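Local atomic coordinates of beta-agarase D (Zobellia galactanivorans, PDB entry 4ASM), a protein that hydrolyses the beta-1,4-galactosidic linkages of agarose at random with retention of the anomeric configuration, here represented by its GH16 catalytic domain. Residues A[17-20]-A[24-27]; A[328-331]-A[335-338]; A[45-48]-A[53-56]; A[261-266]-A[292-297]. One frame throughout, in Å; residues are numbered along the deposited sequence.

Contact 1: residues A[17-20]-A[24-27]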
loop_
_atom_site.group_PDB
_atom_site.type_symbol
_atom_site.label_atom_id
_atom_site.label_comp_id
_atom_site.label_asym_id
_atom_site.label_seq_id
_atom_site.Cartn_x
_atom_site.Cartn_y
_atom_site.Cartn_z
ATOM N N ALA A 17 7.254 12.385 -10.867
ATOM C CA ALA A 17 7.452 11.396 -11.907
ATOM C C ALA A 17 7.668 12.085 -13.254
ATOM O O ALA A 17 7.165 13.196 -13.496
ATOM C CB ALA A 17 6.257 10.466 -11.971
ATOM N N ASN A 18 8.421 11.419 -14.117
ATOM C CA ASN A 18 8.745 11.948 -15.441
ATOM C C ASN A 18 7.736 11.455 -16.468
ATOM O O ASN A 18 7.686 10.255 -16.740
ATOM C CB ASN A 18 10.161 11.491 -15.819
ATOM C CG ASN A 18 10.556 11.834 -17.259
ATOM O OD1 ASN A 18 10.098 12.814 -17.850
ATOM N ND2 ASN A 18 11.440 11.011 -17.825
ATOM N N ALA A 19 6.963 12.386 -17.041
ATOM C CA ALA A 19 5.958 12.060 -18.071
ATOM C C ALA A 19 6.585 11.534 -19.359
ATOM O O ALA A 19 5.913 10.872 -20.154
ATOM C CB ALA A 19 5.071 13.260 -18.366
ATOM N N GLY A 20 7.872 11.828 -19.552
ATOM C CA GLY A 20 8.615 11.389 -20.741
ATOM C C GLY A 20 8.805 12.531 -21.728
ATOM O O GLY A 20 8.097 13.546 -21.674
ATOM N N THR A 24 3.394 15.483 -21.120
ATOM C CA THR A 24 3.087 16.183 -19.881
ATOM C C THR A 24 2.063 15.355 -19.116
ATOM O O THR A 24 1.497 14.403 -19.662
ATOM C CB THR A 24 2.533 17.604 -20.108
ATOM O OG1 THR A 24 1.272 17.522 -20.782
ATOM C CG2 THR A 24 3.497 18.446 -20.942
ATOM N N TRP A 25 1.839 15.726 -17.858
ATOM C CA TRP A 25 0.883 15.029 -16.995
ATOM C C TRP A 25 -0.483 15.684 -17.066
ATOM O O TRP A 25 -0.599 16.899 -16.898
ATOM C CB TRP A 25 1.361 15.066 -15.550
ATOM C CG TRP A 25 2.578 14.261 -15.303
ATOM C CD1 TRP A 25 3.835 14.735 -15.065
ATOM C CD2 TRP A 25 2.673 12.832 -15.279
ATOM N NE1 TRP A 25 4.710 13.687 -14.881
ATOM C CE2 TRP A 25 4.023 12.506 -15.011
ATOM C CE3 TRP A 25 1.747 11.796 -15.460
ATOM C CZ2 TRP A 25 4.472 11.182 -14.922
ATOM C CZ3 TRP A 25 2.186 10.480 -15.374
ATOM C CH2 TRP A 25 3.543 10.183 -15.086
ATOM N N LYS A 26 -1.502 14.871 -17.316
ATOM C CA LYS A 26 -2.884 15.337 -17.304
ATOM C C LYS A 26 -3.613 14.865 -16.050
ATOM O O LYS A 26 -3.701 13.663 -15.797
ATOM C CB LYS A 26 -3.625 14.835 -18.549
ATOM C CG LYS A 26 -4.977 15.492 -18.751
ATOM C CD LYS A 26 -5.714 14.812 -19.884
ATOM C CE LYS A 26 -7.169 15.262 -19.979
ATOM N NZ LYS A 26 -7.906 14.467 -21.017
ATOM N N LEU A 27 -4.149 15.813 -15.288
ATOM C CA LEU A 27 -4.900 15.496 -14.083
ATOM C C LEU A 27 -6.153 14.700 -14.413
ATOM O O LEU A 27 -6.933 15.084 -15.298
ATOM C CB LEU A 27 -5.278 16.767 -13.323
ATOM C CG LEU A 27 -6.016 16.508 -12.005
ATOM C CD1 LEU A 27 -5.102 15.870 -10.940
ATOM C CD2 LEU A 27 -6.663 17.797 -11.492
#

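Contact 2: residues A[328-331]-A[335-338]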
loop_
_atom_site.group_PDB
_atom_site.type_symbol
_atom_site.label_atom_id
_atom_site.label_comp_id
_atom_site.label_asym_id
_atom_site.label_seq_id
_atom_site.Cartn_x
_atom_site.Cartn_y
_atom_site.Cartn_z
ATOM N N GLN A 328 -2.953 -6.451 10.632
ATOM C CA GLN A 328 -2.608 -7.653 9.844
ATOM C C GLN A 328 -2.273 -8.847 10.724
ATOM O O GLN A 328 -1.824 -8.689 11.866
ATOM C CB GLN A 328 -1.490 -7.332 8.848
ATOM C CG GLN A 328 -1.934 -6.221 7.886
ATOM C CD GLN A 328 -0.875 -5.783 6.893
ATOM O OE1 GLN A 328 -1.160 -5.045 5.929
ATOM N NE2 GLN A 328 0.342 -6.189 7.130
ATOM N N SER A 329 -2.470 -10.056 10.195
ATOM C CA SER A 329 -2.275 -11.259 10.982
ATOM C C SER A 329 -0.908 -11.354 11.630
ATOM O O SER A 329 -0.815 -11.685 12.806
ATOM C CB SER A 329 -2.520 -12.508 10.130
ATOM O OG SER A 329 -3.821 -12.498 9.588
ATOM N N TRP A 330 0.150 -11.076 10.865
ATOM C CA TRP A 330 1.519 -11.225 11.404
ATOM C C TRP A 330 1.783 -10.263 12.572
ATOM O O TRP A 330 2.400 -10.639 13.588
ATOM C CB TRP A 330 2.578 -11.088 10.280
ATOM C CG TRP A 330 2.726 -9.681 9.726
ATOM C CD1 TRP A 330 1.807 -8.975 9.017
ATOM C CD2 TRP A 330 3.859 -8.821 9.883
ATOM N NE1 TRP A 330 2.304 -7.729 8.691
ATOM C CE2 TRP A 330 3.563 -7.609 9.220
ATOM C CE3 TRP A 330 5.105 -8.966 10.524
ATOM C CZ2 TRP A 330 4.463 -6.540 9.178
ATOM C CZ3 TRP A 330 5.997 -7.907 10.478
ATOM C CH2 TRP A 330 5.666 -6.703 9.818
ATOM N N GLN A 331 1.302 -9.027 12.441
ATOM C CA GLN A 331 1.450 -8.057 13.510
ATOM C C GLN A 331 0.646 -8.487 14.734
ATOM O O GLN A 331 1.148 -8.434 15.859
ATOM C CB GLN A 331 0.989 -6.670 13.027
ATOM C CG GLN A 331 1.938 -5.962 12.046
ATOM C CD GLN A 331 3.182 -5.382 12.736
ATOM O OE1 GLN A 331 3.299 -4.157 12.961
ATOM N NE2 GLN A 331 4.101 -6.248 13.049
ATOM N N TYR A 335 1.634 -9.680 18.749
ATOM C CA TYR A 335 1.196 -8.682 19.748
ATOM C C TYR A 335 1.765 -7.298 19.462
ATOM O O TYR A 335 1.846 -6.436 20.353
ATOM C CB TYR A 335 1.519 -9.126 21.182
ATOM C CG TYR A 335 0.714 -10.335 21.611
ATOM C CD1 TYR A 335 -0.608 -10.188 22.044
ATOM C CD2 TYR A 335 1.261 -11.606 21.566
ATOM C CE1 TYR A 335 -1.344 -11.283 22.430
ATOM C CE2 TYR A 335 0.511 -12.726 21.945
ATOM C CZ TYR A 335 -0.785 -12.552 22.375
ATOM O OH TYR A 335 -1.538 -13.658 22.764
ATOM N N ARG A 336 2.179 -7.079 18.219
ATOM C CA ARG A 336 2.595 -5.735 17.837
ATOM C C ARG A 336 1.427 -4.775 17.606
ATOM O O ARG A 336 1.638 -3.569 17.649
ATOM C CB ARG A 336 3.616 -5.735 16.693
ATOM C CG ARG A 336 5.003 -6.219 17.168
ATOM C CD ARG A 336 6.088 -5.936 16.127
ATOM N NE ARG A 336 5.821 -6.755 14.957
ATOM C CZ ARG A 336 6.277 -7.994 14.777
ATOM N NH1 ARG A 336 7.075 -8.585 15.676
ATOM N NH2 ARG A 336 5.926 -8.644 13.688
ATOM N N SER A 337 0.202 -5.305 17.437
ATOM C CA SER A 337 -1.049 -4.510 17.344
ATOM C C SER A 337 -1.234 -3.610 18.541
ATOM O O SER A 337 -0.708 -3.914 19.611
ATOM C CB SER A 337 -2.311 -5.388 17.399
ATOM O OG SER A 337 -2.266 -6.555 16.632
ATOM N N PRO A 338 -2.049 -2.553 18.394
ATOM C CA PRO A 338 -2.225 -1.579 19.485
ATOM C C PRO A 338 -2.683 -2.177 20.802
ATOM O O PRO A 338 -3.443 -3.150 20.820
ATOM C CB PRO A 338 -3.289 -0.631 18.942
ATOM C CG PRO A 338 -3.062 -0.677 17.459
ATOM C CD PRO A 338 -2.792 -2.135 17.190
#

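Contact 3: residues A[45-48]-A[53-56]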
loop_
_atom_site.group_PDB
_atom_site.type_symbol
_atom_site.label_atom_id
_atom_site.label_comp_id
_atom_site.label_asym_id
_atom_site.label_seq_id
_atom_site.Cartn_x
_atom_site.Cartn_y
_atom_site.Cartn_z
ATOM N N VAL A 45 -23.614 1.918 3.856
ATOM C CA VAL A 45 -22.716 1.906 2.698
ATOM C C VAL A 45 -23.185 2.991 1.747
ATOM O O VAL A 45 -24.312 2.927 1.225
ATOM C CB VAL A 45 -22.737 0.557 1.956
ATOM C CG1 VAL A 45 -21.799 0.622 0.739
ATOM C CG2 VAL A 45 -22.349 -0.556 2.893
ATOM N N VAL A 46 -22.350 4.005 1.563
ATOM C CA VAL A 46 -22.704 5.161 0.749
ATOM C C VAL A 46 -21.533 5.625 -0.120
ATOM O O VAL A 46 -20.352 5.366 0.185
ATOM C CB VAL A 46 -23.174 6.364 1.622
ATOM C CG1 VAL A 46 -24.394 6.014 2.465
ATOM C CG2 VAL A 46 -22.028 6.858 2.510
ATOM N N ASP A 47 -21.867 6.333 -1.186
ATOM C CA ASP A 47 -20.891 7.052 -1.977
ATOM C C ASP A 47 -20.669 8.403 -1.317
ATOM O O ASP A 47 -21.583 8.953 -0.676
ATOM C CB ASP A 47 -21.418 7.313 -3.395
ATOM C CG ASP A 47 -21.575 6.052 -4.224
ATOM O OD1 ASP A 47 -20.935 5.009 -3.939
ATOM O OD2 ASP A 47 -22.348 6.111 -5.210
ATOM N N PHE A 48 -19.484 8.969 -1.502
ATOM C CA PHE A 48 -19.208 10.315 -1.010
ATOM C C PHE A 48 -18.239 11.070 -1.902
ATOM O O PHE A 48 -17.566 10.491 -2.749
ATOM C CB PHE A 48 -18.774 10.329 0.472
ATOM C CG PHE A 48 -17.465 9.622 0.767
ATOM C CD1 PHE A 48 -16.277 10.331 0.735
ATOM C CD2 PHE A 48 -17.435 8.278 1.140
ATOM C CE1 PHE A 48 -15.041 9.723 1.049
ATOM C CE2 PHE A 48 -16.206 7.664 1.453
ATOM C CZ PHE A 48 -15.015 8.395 1.397
ATOM N N ASN A 53 -20.579 15.166 -6.537
ATOM C CA ASN A 53 -19.675 14.107 -7.000
ATOM C C ASN A 53 -19.623 12.863 -6.121
ATOM O O ASN A 53 -19.569 12.937 -4.891
ATOM C CB ASN A 53 -18.252 14.638 -7.176
ATOM C CG ASN A 53 -18.136 15.663 -8.282
ATOM O OD1 ASN A 53 -19.098 15.954 -9.001
ATOM N ND2 ASN A 53 -16.941 16.226 -8.425
ATOM N N MET A 54 -19.645 11.710 -6.763
ATOM C CA MET A 54 -19.409 10.460 -6.066
ATOM C C MET A 54 -17.996 10.064 -6.439
ATOM O O MET A 54 -17.757 9.610 -7.557
ATOM C CB MET A 54 -20.366 9.382 -6.557
ATOM C CG MET A 54 -21.821 9.745 -6.471
ATOM S SD MET A 54 -22.781 8.784 -7.671
ATOM C CE MET A 54 -24.415 9.001 -6.945
ATOM N N LYS A 55 -17.051 10.235 -5.520
ATOM C CA LYS A 55 -15.677 9.848 -5.812
ATOM C C LYS A 55 -15.262 8.566 -5.101
ATOM O O LYS A 55 -14.325 7.912 -5.539
ATOM C CB LYS A 55 -14.713 10.960 -5.400
ATOM C CG LYS A 55 -14.766 12.174 -6.291
ATOM C CD LYS A 55 -13.718 13.185 -5.895
ATOM C CE LYS A 55 -13.793 14.417 -6.784
ATOM N NZ LYS A 55 -13.101 14.149 -8.073
ATOM N N TRP A 56 -15.915 8.256 -3.989
ATOM C CA TRP A 56 -15.563 7.116 -3.158
ATOM C C TRP A 56 -16.806 6.435 -2.635
ATOM O O TRP A 56 -17.886 7.045 -2.602
ATOM C CB TRP A 56 -14.758 7.560 -1.919
ATOM C CG TRP A 56 -13.570 8.419 -2.203
ATOM C CD1 TRP A 56 -13.554 9.770 -2.314
ATOM C CD2 TRP A 56 -12.214 7.983 -2.399
ATOM N NE1 TRP A 56 -12.285 10.216 -2.567
ATOM C CE2 TRP A 56 -11.439 9.140 -2.635
ATOM C CE3 TRP A 56 -11.576 6.726 -2.377
ATOM C CZ2 TRP A 56 -10.052 9.090 -2.874
ATOM C CZ3 TRP A 56 -10.203 6.668 -2.618
ATOM C CH2 TRP A 56 -9.447 7.849 -2.859
#

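Contact 4: residues A[261-266]-A[292-297]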
loop_
_atom_site.group_PDB
_atom_site.type_symbol
_atom_site.label_atom_id
_atom_site.label_comp_id
_atom_site.label_asym_id
_atom_site.label_seq_id
_atom_site.Cartn_x
_atom_site.Cartn_y
_atom_site.Cartn_z
ATOM N N TYR A 261 21.572 -0.936 -6.912
ATOM C CA TYR A 261 20.927 -1.690 -7.995
ATOM C C TYR A 261 21.041 -3.143 -7.646
ATOM O O TYR A 261 22.151 -3.639 -7.372
ATOM C CB TYR A 261 21.637 -1.422 -9.335
ATOM C CG TYR A 261 21.780 0.045 -9.613
ATOM C CD1 TYR A 261 20.749 0.770 -10.227
ATOM C CD2 TYR A 261 22.933 0.730 -9.217
ATOM C CE1 TYR A 261 20.856 2.140 -10.438
ATOM C CE2 TYR A 261 23.064 2.098 -9.441
ATOM C CZ TYR A 261 22.015 2.794 -10.033
ATOM O OH TYR A 261 22.147 4.142 -10.253
ATOM N N THR A 262 19.902 -3.826 -7.608
ATOM C CA THR A 262 19.899 -5.215 -7.190
ATOM C C THR A 262 18.989 -6.089 -8.040
ATOM O O THR A 262 18.172 -5.599 -8.801
ATOM C CB THR A 262 19.482 -5.369 -5.706
ATOM O OG1 THR A 262 18.160 -4.840 -5.547
ATOM C CG2 THR A 262 20.461 -4.653 -4.747
ATOM N N TYR A 263 19.166 -7.395 -7.927
ATOM C CA TYR A 263 18.288 -8.337 -8.624
ATOM C C TYR A 263 18.290 -9.661 -7.829
ATOM O O TYR A 263 19.189 -9.905 -7.012
ATOM C CB TYR A 263 18.743 -8.534 -10.086
ATOM C CG TYR A 263 20.100 -9.180 -10.175
ATOM C CD1 TYR A 263 21.266 -8.404 -10.105
ATOM C CD2 TYR A 263 20.225 -10.561 -10.270
ATOM C CE1 TYR A 263 22.516 -8.998 -10.124
ATOM C CE2 TYR A 263 21.470 -11.164 -10.298
ATOM C CZ TYR A 263 22.614 -10.373 -10.228
ATOM O OH TYR A 263 23.873 -10.951 -10.230
ATOM N N PRO A 264 17.267 -10.504 -8.025
ATOM C CA PRO A 264 17.166 -11.754 -7.265
ATOM C C PRO A 264 18.331 -12.717 -7.490
ATOM O O PRO A 264 18.711 -12.994 -8.646
ATOM C CB PRO A 264 15.845 -12.364 -7.764
ATOM C CG PRO A 264 15.060 -11.184 -8.301
ATOM C CD PRO A 264 16.110 -10.287 -8.917
ATOM N N ALA A 265 18.893 -13.196 -6.383
ATOM C CA ALA A 265 20.001 -14.157 -6.424
ATOM C C ALA A 265 19.511 -15.575 -6.707
ATOM O O ALA A 265 20.241 -16.386 -7.271
ATOM C CB ALA A 265 20.790 -14.114 -5.140
ATOM N N GLY A 266 18.296 -15.912 -6.284
ATOM C CA GLY A 266 17.806 -17.254 -6.523
ATOM C C GLY A 266 16.411 -17.530 -6.024
ATOM O O GLY A 266 15.924 -16.897 -5.069
ATOM N N SER A 292 20.156 -1.242 -15.943
ATOM C CA SER A 292 20.358 -2.096 -17.136
ATOM C C SER A 292 21.259 -3.294 -16.840
ATOM O O SER A 292 20.975 -4.385 -17.275
ATOM C CB SER A 292 20.867 -1.286 -18.316
ATOM O OG SER A 292 19.829 -0.438 -18.780
ATOM N N ASP A 293 22.321 -3.088 -16.065
ATOM C CA ASP A 293 23.188 -4.192 -15.662
ATOM C C ASP A 293 22.405 -5.249 -14.866
ATOM O O ASP A 293 22.551 -6.447 -15.107
ATOM C CB ASP A 293 24.361 -3.633 -14.830
ATOM C CG ASP A 293 25.387 -4.685 -14.463
ATOM O OD1 ASP A 293 25.890 -5.394 -15.370
ATOM O OD2 ASP A 293 25.707 -4.779 -13.260
ATOM N N ALA A 294 21.583 -4.793 -13.917
ATOM C CA ALA A 294 20.773 -5.694 -13.113
ATOM C C ALA A 294 19.790 -6.505 -13.973
ATOM O O ALA A 294 19.684 -7.699 -13.813
ATOM C CB ALA A 294 20.041 -4.890 -12.031
ATOM N N LYS A 295 19.109 -5.820 -14.884
ATOM C CA LYS A 295 18.203 -6.456 -15.842
ATOM C C LYS A 295 18.940 -7.479 -16.708
ATOM O O LYS A 295 18.436 -8.571 -16.942
ATOM C CB LYS A 295 17.516 -5.405 -16.716
ATOM C CG LYS A 295 16.495 -4.545 -15.951
ATOM C CD LYS A 295 16.007 -3.305 -16.736
ATOM C CE LYS A 295 15.354 -3.670 -18.049
ATOM N NZ LYS A 295 14.037 -4.308 -17.854
ATOM N N ASN A 296 20.150 -7.149 -17.157
ATOM C CA ASN A 296 20.941 -8.104 -17.936
ATOM C C ASN A 296 21.262 -9.347 -17.138
ATOM O O ASN A 296 21.164 -10.466 -17.647
ATOM C CB ASN A 296 22.262 -7.485 -18.397
ATOM C CG ASN A 296 22.097 -6.444 -19.462
ATOM O OD1 ASN A 296 23.007 -5.638 -19.686
ATOM N ND2 ASN A 296 20.949 -6.435 -20.132
ATOM N N LYS A 297 21.665 -9.155 -15.883
ATOM C CA LYS A 297 22.099 -10.245 -15.022
ATOM C C LYS A 297 20.960 -11.122 -14.530
ATOM O O LYS A 297 21.143 -12.317 -14.269
ATOM C CB LYS A 297 22.873 -9.698 -13.813
ATOM C CG LYS A 297 24.250 -9.150 -14.156
ATOM C CD LYS A 297 24.872 -8.588 -12.891
ATOM C CE LYS A 297 26.286 -8.077 -13.152
ATOM N NZ LYS A 297 27.201 -9.205 -13.470
HETATM O O HOH W 1 26.432 -11.838 -12.141
#

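Contact 1: residues A[17-20]-A[24-27]
The chain turns back after A17-G20 and enters strand 24-27, so that A19 and T24 lie with their CA atoms 5.3 Å apart, and the contact across this turn rests on the indole of W25. CG of W25 lies anti to its carbonyl carbon (chi1 -68°), which swings the ring over to the loop. There NE1 of W25 donates to the carbonyl O of A17 at 2.9 Å, a bent bond of 145° at the hydrogen; the donor stands well above the carbonyl plane. The same alanine sets its CB 3.5 Å from CZ2 of W25. Over one face of the indole comes the methyl of A19, a CH-pi contact with CB 3.6 Å from the centroid of the W25 five-membered ring. A leucine in place of W25 would probably leave the A17 carbonyl without this donor and the A19 methyl without a flat surface to rest on. Beyond the loop, the indole touches N226 of strand 220-229 and Y359 and P361 of strand 350-362, with which strand 24-27 pairs antiparallel. Within the loop, OD1 of N18 accepts from N of G20 at 3.0 Å, which makes N18-G20 an Asx turn leading towards an edge strand of the GH16 beta-sandwich.

Contact 2: residues A[328-331]-A[335-338]
Q331 and R336 meet first through the backbone: N of R336 donates to the carbonyl O of Q331 over 2.9 Å, with an angle of 138° at the hydrogen. This bond closes the end of the short helix 329-333. Q328 sits at the N-cap of that helix, and Y335, with positive phi (64°), is the residue that leaves it. Together with a second bond back into the last turn, this is a Schellman motif, a common way for a chain to leave a helix C-terminus.

Among the side chains, R336 reaches back along the helix. Its chain bends at chi3 (-66°) and brings the guanidinium edge-on to the Q331 amide, the two planes 35° apart. At the far end, NH2 of R336 approaches the benzo part of the W330 indole, 3.3 Å from CE3. The W330 ring and the guanidinium are turned 54° to each other. CG of Q331 lies over one face of that indole, 3.6 Å above its plane, while F179 and Y167 meet the W330 ring edge-to-face.

Polar partners outside tie down the exit loop. OG of S337 hydrogen-bonds OD1 of D327, and R175 takes the carbonyl oxygens of both Y335 and S337. The W330 side chain lies about 6 Å from that of E165, the probable proton donor, and about 3 Å from a bound di(hydroxyethyl)ether molecule.

Contact 3: residues A[45-48]-A[53-56]
One face of the F48 ring receives CB of W56 in a CH-pi contact, 3.4 Å above the ring plane, displaced toward the rim near CZ and 3.6 Å from the F48 centroid. The five-membered ring of W56 lies nearly parallel to the F48 ring, 20° off, but displaced well to one side, centroids 5.0 Å apart. CG of F48 is wedged between its backbone N and carbonyl carbon (chi1 64°), and this brings the ring alongside W56. With an alanine in place of F48, CB of W56 would probably lose the ring it rests on, and a gap would open beside F39, which stacks on F48. F48 and W56 form an antiparallel hydrogen-bonded pair: N of F48 donates to O of W56 at 2.7 Å. O of F48 accepts twice, from N of K55 at 2.8 Å and from N of W56 at 3.0 Å, a classic beta bulge. Beside the pair, SD of M54 passes 3.7 Å from OD2 of D47, whose salt bridge goes to K126. Strand 56-57 of this hairpin pairs antiparallel with strand 112-125, whose I123 touches both aromatic residues, while F48 also packs on V84 and V86 of strand 84-87.

Contact 4: residues A[261-266]-A[292-297]
Y263 packs its ring on K297 where helix 291-297 lies along the outer side of strand 259-264, a flanking helix on the GH16 beta-sandwich. The axes of segments 261-264 and 292-297 run nearly parallel, 14° apart, 7.6 Å at their closest. CG of Y263 takes the position between its backbone N and carbonyl carbon (chi1 65°), which carries the ring along the helix from A294 to K297, one turn further on. CB of K297 sits over one face of the Y263 ring, 3.9 Å from its centroid and toward the hydroxyl end, a CH-pi contact. The lysine runs extended through chi3, laying CD 3.7 Å from CE1 of Y263, and bends only at chi4 (-67°), its aliphatic part lining the ring while its amine goes on past the hydroxyl. The small side chain of A294 lets the helix come close: its CB lies 3.8 Å from the carbonyl O of T262 and touches A288 of strand 282-288 and A249 of strand 249-253. OH of Y263 is held by a hydrogen bond from ND2 of N286. One water joins the two ends, accepting from NZ of K297 at 3.0 Å and meeting OH of Y263 weakly at 3.3 Å.

In the fold
Along the chain the contacts follow in the order 1, 3, 4, 2, each closing before the next opens, and none touches another. Contacts 1, 3 and 4 all reach the strand framework of the GH16 domain: strand 24-27 pairs with strand 350-362, the 47-48 and 56-57 hairpin with strand 112-125, and strand 259-264 with 249-253 and 282-288. Contacts 3 and 4 lie on opposite sides of the chain's centre, about 44 Å between centres, and contacts 1 and 2 are opposed, at about 38 Å. Contact 2 borders the probable catalytic residue E165, and contact 3 touches V86 of a predicted substrate-binding stretch, whereas contacts 1 and 4 are structural packing away from the catalytic, substrate and calcium sites.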